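Local structure of AB hydrolase-1 domain-containing protein (Thermoplasma acidophilum DSM 1728, 3BDI) at residues 9-20 against 89-97; 113-121 against 139-148. The protein is of unknown function but probably acts as a hydrolase of the alpha/beta hydrolase superfamily. One frame throughout, in Å; residues are numbered along the deposited sequence. Where two conformers were deposited one is given.

Overall arrangement
Both interactions belong to one alpha/beta hydrolase fold and lie about 21 Å apart, centre to centre. Interaction 1 sets the hairpin of strands 5-11 and 14-21, at one edge of the mixed sheet, against helix 83-96; interaction 2 sets helix 109-120 against the short helix 140-143 and the loop that follows it. The two helices 83-96 and 109-120 touch, so the contacts join into one layer: CD1 of Ile90 comes 4.0 Å from CB of Met113. Helix 109-120 starts directly after Ser108 of a GxSxG sequence; Ser108, His186 and Asp158 probably form a catalytic triad. In interaction 1 the side chain of Asn12 lies about 4 Å from a bound PEG molecule (di(hydroxyethyl)ether).

Interaction 1: 9-20 against 89-97; sequences IDVNGTRVFQRK and FIRDYLKAN
Gln18 and Asn97 meet amide to amide where the N-terminal beta hairpin of the alpha/beta hydrolase fold lies against helix 83-96. Their side chains come from opposite directions with the amide planes only 22° apart, and they exchange two hydrogen bonds: Gln18 NE2 gives to Asn97 OD1 at 2.9 Å and Asn97 ND2 returns to Gln18 OE1 at 3.0 Å. Each acceptor is met on a lone pair. Gln18 CG sits between its backbone N and carbonyl carbon (chi1 71°), and the chain runs extended from there toward the helix. Gln18 OE1 also takes the hydroxyl of Tyr93, whose OH lies 2.6 Å away and whose ring stands nearly perpendicular to the amide. Two donors thus grip one oxygen, and Glu7 holds NE2 as well, which should fix the rotation of the amide. Asn97 ND2 lies over one face of the Tyr93 ring, offset toward its rim, and gives a further bond to Tyr93 O.

Toward the hairpin turn the packing becomes apolar. Val11, its side chain directed toward the helix, uses both branches: CG1 comes 3.9 Å from Asp92 CB, while CG2 lies at the edge of the Tyr93 ring and near the methyl of Ala96. Val16 puts CG2 at the edge of the Phe89 ring, 3.9 Å from CE1. Near the type I' turn from Val11 to Thr14, Asn12 and Asp92 both hydrogen-bond to Tyr76 OH. At the other end a water accepts from Lys20 NZ, which is also salt-bridged to Glu7, and donates to Asn97 OD1, 2.6 Å away.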
loop_
_atom_site.group_PDB
_atom_site.type_symbol
_atom_site.label_atom_id
_atom_site.label_comp_id
_atom_site.label_asym_id
_atom_site.label_seq_id
_atom_site.Cartn_x
_atom_site.Cartn_y
_atom_site.Cartn_z
ATOM N N ILE A 9 4.821 0.598 -17.655
ATOM C CA ILE A 9 6.255 0.618 -17.298
ATOM C C ILE A 9 6.771 -0.831 -17.404
ATOM O O ILE A 9 6.022 -1.801 -17.157
ATOM C CB ILE A 9 6.488 1.243 -15.873
ATOM C CG1 ILE A 9 7.975 1.550 -15.633
ATOM C CG2 ILE A 9 5.846 0.399 -14.757
ATOM C CD1 ILE A 9 8.208 2.504 -14.522
ATOM N N ASP A 10 8.027 -1.013 -17.821
ATOM C CA ASP A 10 8.673 -2.290 -17.722
ATOM C C ASP A 10 9.318 -2.424 -16.387
ATOM O O ASP A 10 10.168 -1.592 -16.011
ATOM C CB ASP A 10 9.751 -2.463 -18.779
ATOM C CG ASP A 10 10.393 -3.874 -18.712
ATOM O OD1 ASP A 10 9.697 -4.831 -19.069
ATOM O OD2 ASP A 10 11.527 -3.982 -18.284
ATOM N N VAL A 11 8.954 -3.477 -15.653
ATOM C CA VAL A 11 9.596 -3.839 -14.401
ATOM C C VAL A 11 10.283 -5.182 -14.634
ATOM O O VAL A 11 9.679 -6.255 -14.574
ATOM C CB VAL A 11 8.604 -3.858 -13.208
ATOM C CG1 VAL A 11 9.382 -4.117 -11.901
ATOM C CG2 VAL A 11 7.833 -2.523 -13.147
ATOM N N ASN A 12 11.570 -5.132 -14.966
ATOM C CA ASN A 12 12.379 -6.324 -15.229
ATOM C C ASN A 12 11.700 -7.341 -16.105
ATOM O O ASN A 12 11.757 -8.534 -15.849
ATOM C CB ASN A 12 12.892 -6.943 -13.932
ATOM C CG ASN A 12 13.871 -6.048 -13.240
ATOM O OD1 ASN A 12 14.816 -5.552 -13.870
ATOM N ND2 ASN A 12 13.661 -5.796 -11.975
ATOM N N GLY A 13 11.085 -6.867 -17.175
ATOM C CA GLY A 13 10.530 -7.756 -18.188
ATOM C C GLY A 13 9.022 -7.970 -18.084
ATOM O O GLY A 13 8.424 -8.593 -18.957
ATOM N N THR A 14 8.413 -7.428 -17.038
ATOM C CA THR A 14 6.959 -7.519 -16.859
ATOM C C THR A 14 6.336 -6.177 -17.160
ATOM O O THR A 14 6.738 -5.152 -16.564
ATOM C CB THR A 14 6.622 -7.968 -15.436
ATOM O OG1 THR A 14 7.118 -9.294 -15.254
ATOM C CG2 THR A 14 5.089 -7.990 -15.187
ATOM N N ARG A 15 5.339 -6.179 -18.041
ATOM C CA ARG A 15 4.630 -4.975 -18.431
ATOM C C ARG A 15 3.550 -4.574 -17.419
ATOM O O ARG A 15 2.485 -5.186 -17.357
ATOM C CB ARG A 15 4.041 -5.146 -19.833
ATOM C CG ARG A 15 3.423 -3.909 -20.468
ATOM C CD ARG A 15 2.848 -4.248 -21.776
ATOM N NE ARG A 15 2.302 -3.130 -22.534
ATOM C CZ ARG A 15 1.009 -2.841 -22.635
ATOM N NH1 ARG A 15 0.084 -3.506 -21.995
ATOM N NH2 ARG A 15 0.659 -1.810 -23.412
ATOM N N VAL A 16 3.842 -3.552 -16.630
ATOM C CA VAL A 16 3.044 -3.129 -15.500
ATOM C C VAL A 16 2.275 -1.871 -15.858
ATOM O O VAL A 16 2.874 -0.896 -16.307
ATOM C CB VAL A 16 3.971 -2.866 -14.295
ATOM C CG1 VAL A 16 3.205 -2.285 -13.118
ATOM C CG2 VAL A 16 4.632 -4.170 -13.904
ATOM N N PHE A 17 0.968 -1.881 -15.649
ATOM C CA PHE A 17 0.166 -0.670 -15.722
ATOM C C PHE A 17 0.314 0.107 -14.428
ATOM O O PHE A 17 0.269 -0.452 -13.345
ATOM C CB PHE A 17 -1.312 -1.011 -15.908
ATOM C CG PHE A 17 -2.221 0.195 -15.911
ATOM C CD1 PHE A 17 -2.198 1.060 -16.980
ATOM C CD2 PHE A 17 -3.109 0.456 -14.862
ATOM C CE1 PHE A 17 -2.979 2.178 -16.990
ATOM C CE2 PHE A 17 -3.921 1.561 -14.863
ATOM C CZ PHE A 17 -3.874 2.426 -15.970
ATOM N N GLN A 18 0.499 1.422 -14.550
ATOM C CA GLN A 18 0.467 2.279 -13.373
ATOM C C GLN A 18 -0.197 3.594 -13.610
ATOM O O GLN A 18 -0.270 4.090 -14.737
ATOM C CB GLN A 18 1.894 2.525 -12.813
ATOM C CG GLN A 18 2.768 3.419 -13.686
ATOM C CD GLN A 18 4.140 3.705 -13.051
ATOM O OE1 GLN A 18 4.467 3.179 -11.997
ATOM N NE2 GLN A 18 4.984 4.486 -13.728
ATOM N N ARG A 19 -0.651 4.169 -12.521
ATOM C CA ARG A 19 -1.189 5.534 -12.449
ATOM C C ARG A 19 -0.330 6.337 -11.507
ATOM O O ARG A 19 0.050 5.850 -10.455
ATOM C CB ARG A 19 -2.615 5.487 -11.930
ATOM C CG ARG A 19 -3.465 4.405 -12.597
ATOM C CD ARG A 19 -4.860 4.384 -12.053
ATOM N NE ARG A 19 -5.679 5.473 -12.589
ATOM C CZ ARG A 19 -6.733 5.989 -11.952
ATOM N NH1 ARG A 19 -7.003 5.626 -10.706
ATOM N NH2 ARG A 19 -7.455 6.937 -12.548
ATOM N N LYS A 20 0.003 7.579 -11.898
ATOM C CA LYS A 20 0.872 8.370 -11.032
ATOM C C LYS A 20 0.546 9.841 -11.123
ATOM O O LYS A 20 0.071 10.273 -12.137
ATOM C CB LYS A 20 2.353 8.143 -11.351
ATOM C CG LYS A 20 2.771 8.682 -12.690
ATOM C CD LYS A 20 4.197 8.293 -13.028
ATOM C CE LYS A 20 4.683 8.976 -14.301
ATOM N NZ LYS A 20 6.001 8.439 -14.810
ATOM N N PHE A 89 8.919 -7.306 -6.076
ATOM C CA PHE A 89 8.166 -6.423 -6.958
ATOM C C PHE A 89 8.182 -4.995 -6.460
ATOM O O PHE A 89 8.462 -4.077 -7.212
ATOM C CB PHE A 89 6.725 -6.852 -7.146
ATOM C CG PHE A 89 5.992 -5.923 -8.043
ATOM C CD1 PHE A 89 6.241 -5.885 -9.383
ATOM C CD2 PHE A 89 5.089 -5.009 -7.514
ATOM C CE1 PHE A 89 5.604 -4.946 -10.182
ATOM C CE2 PHE A 89 4.450 -4.107 -8.310
ATOM C CZ PHE A 89 4.718 -4.094 -9.647
ATOM N N ILE A 90 7.850 -4.782 -5.179
ATOM C CA ILE A 90 7.737 -3.405 -4.699
ATOM C C ILE A 90 9.077 -2.656 -4.764
ATOM O O ILE A 90 9.153 -1.513 -5.247
ATOM C CB ILE A 90 7.063 -3.336 -3.315
ATOM C CG1 ILE A 90 5.613 -3.789 -3.483
ATOM C CG2 ILE A 90 7.187 -1.906 -2.710
ATOM C CD1 ILE A 90 4.754 -3.800 -2.213
ATOM N N ARG A 91 10.141 -3.343 -4.342
ATOM C CA ARG A 91 11.498 -2.780 -4.461
ATOM C C ARG A 91 11.827 -2.416 -5.910
ATOM O O ARG A 91 12.277 -1.309 -6.202
ATOM C CB ARG A 91 12.511 -3.775 -3.942
ATOM C CG ARG A 91 13.924 -3.234 -3.946
ATOM C CD ARG A 91 14.878 -4.293 -3.533
ATOM N NE ARG A 91 15.362 -5.096 -4.654
ATOM C CZ ARG A 91 14.883 -6.273 -5.042
ATOM N NH1 ARG A 91 13.838 -6.838 -4.460
ATOM N NH2 ARG A 91 15.461 -6.895 -6.050
ATOM N N ASP A 92 11.598 -3.371 -6.810
ATOM C CA ASP A 92 11.943 -3.189 -8.231
ATOM C C ASP A 92 11.096 -2.134 -8.915
ATOM O O ASP A 92 11.544 -1.436 -9.811
ATOM C CB ASP A 92 11.839 -4.532 -8.963
ATOM C CG ASP A 92 12.932 -5.535 -8.554
ATOM O OD1 ASP A 92 13.833 -5.153 -7.769
ATOM O OD2 ASP A 92 12.841 -6.725 -8.924
ATOM N N TYR A 93 9.823 -2.061 -8.507
ATOM C CA TYR A 93 8.861 -1.087 -9.021
ATOM C C TYR A 93 9.246 0.335 -8.613
ATOM O O TYR A 93 9.235 1.229 -9.444
ATOM C CB TYR A 93 7.462 -1.441 -8.488
ATOM C CG TYR A 93 6.414 -0.409 -8.811
ATOM C CD1 TYR A 93 5.940 -0.230 -10.089
ATOM C CD2 TYR A 93 5.951 0.445 -7.799
ATOM C CE1 TYR A 93 4.994 0.714 -10.338
ATOM C CE2 TYR A 93 4.996 1.381 -8.035
ATOM C CZ TYR A 93 4.529 1.557 -9.330
ATOM O OH TYR A 93 3.582 2.513 -9.607
ATOM N N LEU A 94 9.631 0.519 -7.350
ATOM C CA LEU A 94 10.116 1.816 -6.942
ATOM C C LEU A 94 11.385 2.194 -7.718
ATOM O O LEU A 94 11.481 3.302 -8.236
ATOM C CB LEU A 94 10.339 1.833 -5.439
ATOM C CG LEU A 94 9.101 1.753 -4.532
ATOM C CD1 LEU A 94 9.537 1.686 -3.072
ATOM C CD2 LEU A 94 8.168 2.955 -4.770
ATOM N N LYS A 95 12.311 1.246 -7.868
ATOM C CA LYS A 95 13.561 1.489 -8.609
ATOM C C LYS A 95 13.270 1.856 -10.048
ATOM O O LYS A 95 13.876 2.767 -10.606
ATOM C CB LYS A 95 14.465 0.258 -8.555
ATOM C CG LYS A 95 15.804 0.402 -9.295
ATOM C CD LYS A 95 16.705 -0.812 -9.089
ATOM N N ALA A 96 12.310 1.173 -10.679
ATOM C CA ALA A 96 11.976 1.481 -12.064
ATOM C C ALA A 96 11.473 2.899 -12.263
ATOM O O ALA A 96 11.632 3.480 -13.320
ATOM C CB ALA A 96 10.946 0.465 -12.612
ATOM N N ASN A 97 10.818 3.435 -11.235
ATOM C CA ASN A 97 10.304 4.797 -11.233
ATOM C C ASN A 97 11.327 5.820 -10.705
ATOM O O ASN A 97 11.002 6.981 -10.583
ATOM C CB ASN A 97 9.017 4.908 -10.395
ATOM C CG ASN A 97 7.802 4.446 -11.160
ATOM O OD1 ASN A 97 7.380 5.109 -12.126
ATOM N ND2 ASN A 97 7.243 3.272 -10.762
HETATM O O HOH W 1 7.815 7.566 -13.011
#

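Interaction 2: 113-121 against 139-148; sequences MVIMTTLQY and LKGDMKKIRQ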
loop_
_atom_site.group_PDB
_atom_site.type_symbol
_atom_site.label_atom_id
_atom_site.label_comp_id
_atom_site.label_asym_id
_atom_site.label_seq_id
_atom_site.Cartn_x
_atom_site.Cartn_y
_atom_site.Cartn_z
HETATM N N MSE A 113 1.670 -7.378 1.328
HETATM C CA MSE A 113 2.828 -7.107 0.517
HETATM C C MSE A 113 3.690 -6.003 1.099
HETATM O O MSE A 113 4.937 -6.097 1.064
HETATM C CB MSE A 113 2.414 -6.738 -0.906
HETATM C CG MSE A 113 1.745 -7.830 -1.653
HETATM SE SE MSE A 113 1.285 -7.267 -3.439
HETATM C CE MSE A 113 0.705 -8.989 -4.073
ATOM N N VAL A 114 3.055 -4.914 1.559
ATOM C CA VAL A 114 3.866 -3.806 2.076
ATOM C C VAL A 114 4.540 -4.171 3.402
ATOM O O VAL A 114 5.663 -3.699 3.668
ATOM C CB VAL A 114 3.102 -2.499 2.217
ATOM C CG1 VAL A 114 2.607 -2.051 0.860
ATOM C CG2 VAL A 114 1.966 -2.562 3.243
ATOM N N ILE A 115 3.889 -5.000 4.207
ATOM C CA ILE A 115 4.549 -5.507 5.435
ATOM C C ILE A 115 5.797 -6.312 5.041
ATOM O O ILE A 115 6.919 -6.044 5.546
ATOM C CB ILE A 115 3.541 -6.262 6.335
ATOM C CG1 ILE A 115 2.615 -5.195 6.978
ATOM C CG2 ILE A 115 4.247 -7.117 7.424
ATOM C CD1 ILE A 115 1.429 -5.711 7.685
HETATM N N MSE A 116 5.635 -7.262 4.133
HETATM C CA MSE A 116 6.758 -8.065 3.721
HETATM C C MSE A 116 7.880 -7.237 3.134
HETATM O O MSE A 116 9.076 -7.500 3.389
HETATM C CB MSE A 116 6.354 -9.145 2.716
HETATM C CG MSE A 116 7.539 -10.060 2.300
HETATM SE SE MSE A 116 8.272 -11.118 3.778
HETATM C CE MSE A 116 7.043 -12.478 3.636
ATOM N N THR A 117 7.553 -6.243 2.331
ATOM C CA THR A 117 8.578 -5.354 1.790
ATOM C C THR A 117 9.378 -4.629 2.887
ATOM O O THR A 117 10.599 -4.472 2.772
ATOM C CB THR A 117 7.947 -4.318 0.862
ATOM O OG1 THR A 117 7.214 -5.011 -0.151
ATOM C CG2 THR A 117 8.973 -3.397 0.231
ATOM N N THR A 118 8.698 -4.236 3.959
ATOM C CA THR A 118 9.380 -3.583 5.096
ATOM C C THR A 118 10.261 -4.564 5.861
ATOM O O THR A 118 11.344 -4.185 6.292
ATOM C CB THR A 118 8.351 -2.910 6.014
ATOM O OG1 THR A 118 7.496 -2.063 5.227
ATOM C CG2 THR A 118 9.032 -2.039 7.041
ATOM N N LEU A 119 9.848 -5.814 5.955
ATOM C CA LEU A 119 10.657 -6.858 6.618
ATOM C C LEU A 119 11.906 -7.173 5.802
ATOM O O LEU A 119 12.969 -7.418 6.369
ATOM C CB LEU A 119 9.841 -8.135 6.847
ATOM C CG LEU A 119 8.636 -7.979 7.773
ATOM C CD1 LEU A 119 7.837 -9.289 7.855
ATOM C CD2 LEU A 119 9.070 -7.486 9.136
ATOM N N GLN A 120 11.812 -7.141 4.475
ATOM C CA GLN A 120 12.922 -7.519 3.594
ATOM C C GLN A 120 13.854 -6.378 3.278
ATOM O O GLN A 120 15.080 -6.575 3.254
ATOM C CB GLN A 120 12.402 -8.076 2.278
ATOM C CG GLN A 120 11.662 -9.369 2.393
ATOM C CD GLN A 120 12.562 -10.583 2.555
ATOM O OE1 GLN A 120 12.868 -10.999 3.672
ATOM N NE2 GLN A 120 12.978 -11.155 1.441
ATOM N N TYR A 121 13.298 -5.191 3.040
ATOM C CA TYR A 121 13.984 -4.039 2.515
ATOM C C TYR A 121 13.604 -2.797 3.315
ATOM O O TYR A 121 13.097 -1.805 2.801
ATOM C CB TYR A 121 13.603 -3.848 1.035
ATOM C CG TYR A 121 13.937 -5.032 0.179
ATOM C CD1 TYR A 121 15.258 -5.456 0.056
ATOM C CD2 TYR A 121 12.948 -5.756 -0.497
ATOM C CE1 TYR A 121 15.577 -6.559 -0.709
ATOM C CE2 TYR A 121 13.263 -6.844 -1.281
ATOM C CZ TYR A 121 14.578 -7.257 -1.378
ATOM O OH TYR A 121 14.964 -8.343 -2.155
ATOM N N LEU A 139 4.043 -13.856 10.163
ATOM C CA LEU A 139 5.176 -12.933 10.199
ATOM C C LEU A 139 5.261 -12.103 11.460
ATOM O O LEU A 139 6.025 -11.161 11.520
ATOM C CB LEU A 139 5.048 -11.988 9.008
ATOM C CG LEU A 139 4.981 -12.678 7.652
ATOM C CD1 LEU A 139 4.795 -11.655 6.524
ATOM C CD2 LEU A 139 6.254 -13.470 7.474
ATOM N N LYS A 140 4.546 -12.484 12.509
ATOM C CA LYS A 140 4.461 -11.667 13.737
ATOM C C LYS A 140 5.828 -11.445 14.375
ATOM O O LYS A 140 6.117 -10.347 14.897
ATOM C CB LYS A 140 3.533 -12.346 14.746
ATOM C CG LYS A 140 2.112 -12.477 14.261
ATOM C CD LYS A 140 1.260 -13.203 15.294
ATOM C CE LYS A 140 -0.106 -13.481 14.714
ATOM N NZ LYS A 140 -0.970 -14.204 15.715
ATOM N N GLY A 141 6.684 -12.475 14.363
ATOM C CA GLY A 141 7.984 -12.366 15.008
ATOM C C GLY A 141 8.866 -11.380 14.260
ATOM O O GLY A 141 9.722 -10.725 14.853
ATOM N N ASP A 142 8.633 -11.216 12.956
ATOM C CA ASP A 142 9.435 -10.263 12.200
ATOM C C ASP A 142 8.816 -8.867 12.263
ATOM O O ASP A 142 9.515 -7.841 12.292
ATOM C CB ASP A 142 9.523 -10.740 10.746
ATOM C CG ASP A 142 9.954 -12.201 10.642
ATOM O OD1 ASP A 142 11.178 -12.433 10.666
ATOM O OD2 ASP A 142 9.072 -13.103 10.561
HETATM N N MSE A 143 7.487 -8.824 12.262
HETATM C CA MSE A 143 6.753 -7.590 12.403
HETATM C C MSE A 143 7.109 -6.892 13.681
HETATM O O MSE A 143 7.118 -5.679 13.709
HETATM C CB MSE A 143 5.239 -7.824 12.347
HETATM C CG MSE A 143 4.753 -8.117 10.939
HETATM SE SE MSE A 143 2.894 -8.674 10.821
HETATM C CE MSE A 143 2.128 -8.002 12.351
ATOM N N LYS A 144 7.421 -7.644 14.753
ATOM C CA LYS A 144 7.807 -6.985 15.985
ATOM C C LYS A 144 9.015 -6.069 15.823
ATOM O O LYS A 144 9.143 -5.106 16.612
ATOM C CB LYS A 144 7.987 -7.969 17.169
ATOM C CG LYS A 144 9.223 -8.791 17.191
ATOM C CD LYS A 144 9.268 -9.693 18.461
ATOM C CE LYS A 144 10.514 -10.539 18.483
ATOM N NZ LYS A 144 10.761 -11.223 19.798
ATOM N N LYS A 145 9.815 -6.313 14.784
ATOM C CA LYS A 145 11.019 -5.552 14.482
ATOM C C LYS A 145 10.813 -4.249 13.703
ATOM O O LYS A 145 11.704 -3.391 13.684
ATOM C CB LYS A 145 12.017 -6.444 13.750
ATOM N N ILE A 146 9.653 -4.084 13.080
ATOM C CA ILE A 146 9.418 -2.891 12.255
ATOM C C ILE A 146 9.596 -1.597 13.029
ATOM O O ILE A 146 8.950 -1.357 14.057
ATOM C CB ILE A 146 7.998 -2.942 11.583
ATOM C CG1 ILE A 146 7.958 -4.095 10.576
ATOM C CG2 ILE A 146 7.651 -1.657 10.870
ATOM C CD1 ILE A 146 6.504 -4.461 10.106
ATOM N N ARG A 147 10.448 -0.718 12.517
ATOM C CA ARG A 147 10.663 0.573 13.149
ATOM C C ARG A 147 9.892 1.738 12.542
ATOM O O ARG A 147 9.772 2.801 13.135
ATOM C CB ARG A 147 12.162 0.879 13.117
ATOM C CG ARG A 147 13.032 -0.213 13.745
ATOM C CD ARG A 147 12.718 -0.474 15.239
ATOM N NE ARG A 147 13.665 -1.396 15.890
ATOM C CZ ARG A 147 13.640 -2.727 15.778
ATOM N N GLN A 148 9.388 1.563 11.299
ATOM C CA GLN A 148 8.648 2.619 10.630
ATOM C C GLN A 148 7.361 2.989 11.335
ATOM O O GLN A 148 6.704 2.099 11.926
ATOM C CB GLN A 148 8.280 2.162 9.211
ATOM C CG GLN A 148 9.432 2.259 8.202
ATOM C CD GLN A 148 10.438 1.141 8.261
ATOM O OE1 GLN A 148 10.332 0.203 9.051
ATOM N NE2 GLN A 148 11.435 1.222 7.396
#
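Leu119 fits its two methyls against the short helix 140-143, the Leu139 that precedes it and the loop beyond. CD1 lies 3.6 Å from Asp142 CB and also reaches Leu139 CB, while CD2 sits 3.2 Å from the backbone O of Asp142 and close to Ile146 CG1. The Leu119 and Asp142 side chains cross at about a right angle; the carboxylate of Asp142 leads away from helix 109-120. One turn earlier, Ile115 CG2 meets Met143 CG at 3.7 Å. Selenomethionine Met116 bends at both chi2 (64°) and chi3 (84°), and this hook brings CE to within 3.8 Å of Leu139 CD1. No hydrogen bond crosses the contact.

Thr118 CG2 touches Gln148 OE1 at 3.3 Å and Ile146 CG2 at 4.1 Å. Its hydroxyl is turned back onto its own helix, where OG1 gives a 2.9 Å hydrogen bond to Val114 O, and this leaves the methyl to face the loop. A serine at Thr118 would keep the hydroxyl but would probably open a gap between Ile146 and the amide of Gln148 where the methyl now packs. Gln148 is placed by its NE2, which binds Val125 O.

Further out, a type I turn from Met143 to Ile146 returns the chain toward the sheet, where Ile146 rests on Ile128 of strand 125-131. Met143 is backed by Tyr169 and Ile172 of helix 163-172. Helix 109-120 is the helical arm of the strand-turn-helix unit whose turn, at Ser108, is probably the nucleophile elbow characteristic of alpha/beta hydrolases.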